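Local coordinates for thiol peroxidase (Mycobacterium tuberculosis, PDB 1Y25), which probably reduces hydrogen peroxide and organic hydroperoxides to water and alcohols, as a thioredoxin-dependent peroxiredoxin that protects the cell against oxidative stress, at residues S60-R65 against A151-Y156; T66-A71 against E96-V101. The protein carries 1 engineered substitution. All coordinates share one frame; numbering follows the deposited sequence.

Interaction 1. Residues S60-R65 against A151-Y156; sequences SATSVR and AQEPNY. Engineered in segment 60-65: S60 (natural residue Cys). With ACT (acetate ion), chain C.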
# COMPACT_ATOMS: atom_id res chain seq x y z
N SER A 60 25.12 4.45 -3.84
CA SER A 60 24.54 3.28 -3.24
C SER A 60 25.43 2.77 -2.10
O SER A 60 24.97 2.53 -1.03
CB SER A 60 24.43 2.16 -4.30
OG SER A 60 23.51 2.37 -5.37
N ALA A 61 26.73 2.57 -2.38
CA ALA A 61 27.71 2.16 -1.38
C ALA A 61 27.76 3.15 -0.22
O ALA A 61 27.78 2.73 0.94
CB ALA A 61 29.09 1.96 -2.05
N THR A 62 27.68 4.45 -0.52
CA THR A 62 27.63 5.45 0.48
C THR A 62 26.42 5.39 1.38
O THR A 62 26.58 5.54 2.56
CB THR A 62 27.82 6.82 -0.08
OG1 THR A 62 29.15 6.86 -0.60
CG2 THR A 62 27.66 7.90 1.02
N SER A 63 25.25 5.08 0.83
CA SER A 63 24.05 4.91 1.60
C SER A 63 24.15 3.73 2.59
O SER A 63 23.71 3.84 3.69
CB SER A 63 22.80 4.81 0.71
OG SER A 63 22.71 3.59 0.03
N VAL A 64 24.75 2.64 2.16
CA VAL A 64 24.97 1.47 3.00
C VAL A 64 25.88 1.79 4.17
O VAL A 64 25.54 1.48 5.30
CB VAL A 64 25.54 0.31 2.21
CG1 VAL A 64 25.94 -0.83 3.14
CG2 VAL A 64 24.51 -0.19 1.05
N ARG A 65 27.02 2.44 3.90
CA ARG A 65 27.93 2.86 4.95
C ARG A 65 27.22 3.82 5.93
O ARG A 65 27.44 3.75 7.15
CB ARG A 65 29.15 3.53 4.36
CG ARG A 65 29.89 2.66 3.39
CD ARG A 65 31.14 3.34 3.00
NE ARG A 65 31.73 2.64 1.90
CZ ARG A 65 31.79 3.05 0.64
NH1 ARG A 65 31.35 4.24 0.25
NH2 ARG A 65 32.39 2.24 -0.23
N ALA A 151 21.60 9.66 -9.03
CA ALA A 151 22.84 10.22 -8.53
C ALA A 151 22.74 10.83 -7.12
O ALA A 151 23.71 11.13 -6.55
CB ALA A 151 23.44 11.25 -9.54
N GLN A 152 21.57 10.98 -6.54
CA GLN A 152 21.37 11.66 -5.27
C GLN A 152 21.21 10.59 -4.16
O GLN A 152 20.73 9.46 -4.36
CB GLN A 152 20.07 12.46 -5.38
CG GLN A 152 19.62 13.39 -4.22
CD GLN A 152 18.22 14.02 -4.45
OE1 GLN A 152 17.26 13.92 -3.58
NE2 GLN A 152 18.09 14.65 -5.63
N GLU A 153 21.63 10.94 -2.96
CA GLU A 153 21.53 10.09 -1.81
C GLU A 153 20.15 10.20 -1.22
O GLU A 153 19.45 11.21 -1.36
CB GLU A 153 22.60 10.44 -0.78
CG GLU A 153 24.04 10.08 -1.10
CD GLU A 153 24.94 10.49 0.08
OE1 GLU A 153 24.63 10.21 1.22
OE2 GLU A 153 25.99 11.06 -0.10
N PRO A 154 19.75 9.15 -0.50
CA PRO A 154 18.48 9.25 0.15
C PRO A 154 18.50 10.16 1.39
O PRO A 154 19.56 10.57 1.93
CB PRO A 154 18.14 7.81 0.53
CG PRO A 154 19.45 7.13 0.59
CD PRO A 154 20.44 7.89 -0.22
N ASN A 155 17.30 10.53 1.79
CA ASN A 155 17.13 11.32 2.98
C ASN A 155 17.22 10.39 4.21
O ASN A 155 16.20 9.78 4.65
CB ASN A 155 15.77 12.08 2.92
CG ASN A 155 15.61 13.11 3.99
OD1 ASN A 155 16.17 13.02 5.10
ND2 ASN A 155 14.84 14.10 3.69
N TYR A 156 18.41 10.25 4.75
CA TYR A 156 18.61 9.39 5.94
C TYR A 156 17.75 9.87 7.15
O TYR A 156 17.08 9.08 7.80
CB TYR A 156 20.11 9.33 6.37
CG TYR A 156 21.04 8.99 5.21
CD1 TYR A 156 21.78 9.97 4.62
CD2 TYR A 156 21.15 7.64 4.70
CE1 TYR A 156 22.62 9.67 3.46
CE2 TYR A 156 22.04 7.36 3.66
CZ TYR A 156 22.71 8.39 3.01
OH TYR A 156 23.56 8.17 1.97
C ACT C . 25.07 5.09 -7.92
O ACT C . 24.67 4.56 -6.82
OXT ACT C . 26.13 5.75 -7.78
CH3 ACT C . 24.42 4.93 -9.28

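Interaction 2. Residues T66-A71 against E96-V101; sequences TFDERA and EGTENV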
# COMPACT_ATOMS: atom_id res chain seq x y z
N THR A 66 26.41 4.75 5.43
CA THR A 66 25.78 5.76 6.29
C THR A 66 24.69 5.12 7.16
O THR A 66 24.57 5.44 8.34
CB THR A 66 25.19 6.89 5.43
OG1 THR A 66 26.24 7.50 4.65
CG2 THR A 66 24.46 7.93 6.29
N PHE A 67 23.84 4.28 6.58
CA PHE A 67 22.86 3.52 7.41
C PHE A 67 23.50 2.57 8.44
O PHE A 67 23.05 2.48 9.57
CB PHE A 67 21.86 2.80 6.54
CG PHE A 67 20.74 3.70 6.01
CD1 PHE A 67 19.87 4.37 6.88
CD2 PHE A 67 20.54 3.82 4.65
CE1 PHE A 67 18.82 5.18 6.37
CE2 PHE A 67 19.50 4.61 4.12
CZ PHE A 67 18.65 5.27 4.97
N ASP A 68 24.61 1.95 8.09
CA ASP A 68 25.31 1.09 9.01
C ASP A 68 25.74 1.82 10.24
O ASP A 68 25.55 1.34 11.36
CB ASP A 68 26.54 0.48 8.35
CG ASP A 68 27.13 -0.65 9.18
OD1 ASP A 68 26.41 -1.66 9.28
OD2 ASP A 68 28.27 -0.53 9.71
N GLU A 69 26.38 2.96 10.02
CA GLU A 69 26.88 3.81 11.04
C GLU A 69 25.73 4.25 12.00
O GLU A 69 25.84 4.13 13.20
CB GLU A 69 27.62 4.95 10.33
CG GLU A 69 28.18 6.06 11.19
CD GLU A 69 27.23 7.31 11.26
OE1 GLU A 69 26.46 7.58 10.24
OE2 GLU A 69 27.27 8.01 12.31
N ARG A 70 24.60 4.65 11.46
CA ARG A 70 23.45 5.07 12.22
C ARG A 70 22.68 3.95 12.92
O ARG A 70 22.29 4.10 14.07
CB ARG A 70 22.50 5.86 11.32
CG ARG A 70 23.16 7.04 10.65
CD ARG A 70 23.47 8.19 11.63
NE ARG A 70 22.33 9.09 11.62
CZ ARG A 70 21.50 9.31 12.62
NH1 ARG A 70 21.70 8.73 13.81
NH2 ARG A 70 20.45 10.13 12.44
N ALA A 71 22.46 2.83 12.24
CA ALA A 71 21.63 1.74 12.77
C ALA A 71 22.39 1.06 13.89
O ALA A 71 21.78 0.42 14.76
CB ALA A 71 21.32 0.71 11.69
N GLU A 96 34.05 -3.93 3.79
CA GLU A 96 33.83 -2.62 4.50
C GLU A 96 33.61 -2.69 6.04
O GLU A 96 33.74 -1.70 6.77
CB GLU A 96 32.71 -1.83 3.78
CG GLU A 96 32.86 -1.78 2.25
CD GLU A 96 33.56 -0.50 1.76
OE1 GLU A 96 33.33 0.54 2.40
OE2 GLU A 96 34.32 -0.54 0.72
N GLY A 97 33.34 -3.89 6.55
CA GLY A 97 33.10 -4.10 7.95
C GLY A 97 31.75 -3.52 8.36
O GLY A 97 31.59 -3.18 9.51
N THR A 98 30.80 -3.47 7.43
CA THR A 98 29.45 -3.01 7.66
C THR A 98 28.62 -4.19 8.07
O THR A 98 27.90 -4.76 7.24
CB THR A 98 28.76 -2.33 6.39
OG1 THR A 98 28.92 -3.14 5.25
CG2 THR A 98 29.43 -0.94 6.01
N GLU A 99 28.73 -4.49 9.38
CA GLU A 99 28.07 -5.63 10.04
C GLU A 99 26.62 -5.44 10.61
O GLU A 99 25.99 -6.44 11.07
CB GLU A 99 28.90 -6.05 11.25
CG GLU A 99 30.05 -7.07 10.98
CD GLU A 99 30.58 -7.60 12.31
OE1 GLU A 99 30.02 -7.16 13.36
OE2 GLU A 99 31.55 -8.42 12.32
N ASN A 100 26.16 -4.17 10.67
CA ASN A 100 24.85 -3.82 11.18
C ASN A 100 23.70 -3.79 10.18
O ASN A 100 22.56 -3.82 10.58
CB ASN A 100 24.95 -2.49 11.89
CG ASN A 100 25.97 -2.56 13.03
OD1 ASN A 100 25.62 -2.29 14.15
ND2 ASN A 100 27.20 -3.02 12.75
N VAL A 101 24.00 -3.73 8.91
CA VAL A 101 22.98 -3.84 7.88
C VAL A 101 22.86 -5.30 7.51
O VAL A 101 23.77 -6.09 7.78
CB VAL A 101 23.30 -2.95 6.65
CG1 VAL A 101 23.12 -1.44 7.03
CG2 VAL A 101 24.73 -3.29 6.07

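Interaction 1. Residues S60-R65 against A151-Y156
S63, on the first turns of helix 58-74, meets P154 and Y156 of the irregular loop leading into helix 156-163, where the backbones come within 6.7 Å (S63 CA to E153 CA) and share no hydrogen bond. The main touch is made by Y156. Its phenol edge meets S63 with the OH leading: Y156 OH lies 3.3 Å from S63 CA, which sits close to the ring plane. P154 adds the side of its own ring, with P154 CD 4.0 Å from S63 CB. Further out, the methyl of T62 rests against the E153 carboxylate, T62 CG2 to E153 OE2 being 3.7 Å; CG2 stands anti to the backbone N, while T62 OG1 turns back to P58 O. E153 reaches this spot on a chain extended beyond CG, which also brings E153 OE1 to Y156 OH. S63 OG lies between its own backbone N and carbonyl carbon (chi1 73°), which brings it back to S60 O at 2.7 Å; N50 ND2 bonds it too. S60 is engineered, replacing the cysteine predicted to form the sulfenic acid; its N and OG both bond one oxygen of an acetate, S60 OG to ACT O 2.9 Å. With the serine and threonine hydroxyls bonded within their own helix or outside the two segments, van der Waals contact alone joins the active-site helix to the loop.

Interaction 2. Residues T66-A71 against E96-V101
D68 reaches from helix 58-74 to the loop that joins helix 86-96 to strand 101-105, and one of its carboxylate oxygens makes both hydrogen bonds of the contact. N100 N bonds D68 OD1 at 2.9 Å through the syn lone pair, with a bent N-H...O angle of 134°. V101 N adds a weak bond of 3.2 Å to the same D68 OD1. With chi1 at -168°, the D68 side chain swings its CG to the far side from the amide N and brings OD1 to these consecutive amides.

Van der Waals contact surrounds this grip. T98, at the centre of an inverse gamma turn, crosses the D68 side chain, T98 CA 3.4 Å from D68 OD2. N100 CB presses to 3.1 Å from D68 OD1, and the N100 amide stands nearly perpendicular to the carboxylate, their planes 84° apart. On the apolar side V101 CG1 lies 3.9 Å from D68 CA and loosely meets F67 CB; V78 of the neighbouring strand touches both F67 and V101.

One good and one weak N-H bond converge on D68 OD1, which would probably help to stabilise its negative charge and tie the loop to the helix.

Both contacts draw on helix 58-74: interaction 1 uses its turns at the engineered S60, interaction 2 the turns that follow, and their centres lie about 12 Å apart. Several contacts run between them. A salt bridge joins R65 NE to E96 OE1 at 2.7 Å, and V64 CG1 meets V101 CG2 at 4.0 Å. Y156 packs edge-to-face with F67, Y156 CD2 3.5 Å from F67 CZ, and also touches T66. The helix is therefore held by the 151-156 loop and by the 96-101 loop within the thioredoxin-like fold. Of the two, interaction 1 holds S60, the predicted site of the sulfenic acid intermediate in the natural cysteine protein; the F67 side chain is about 10 Å from that of S60.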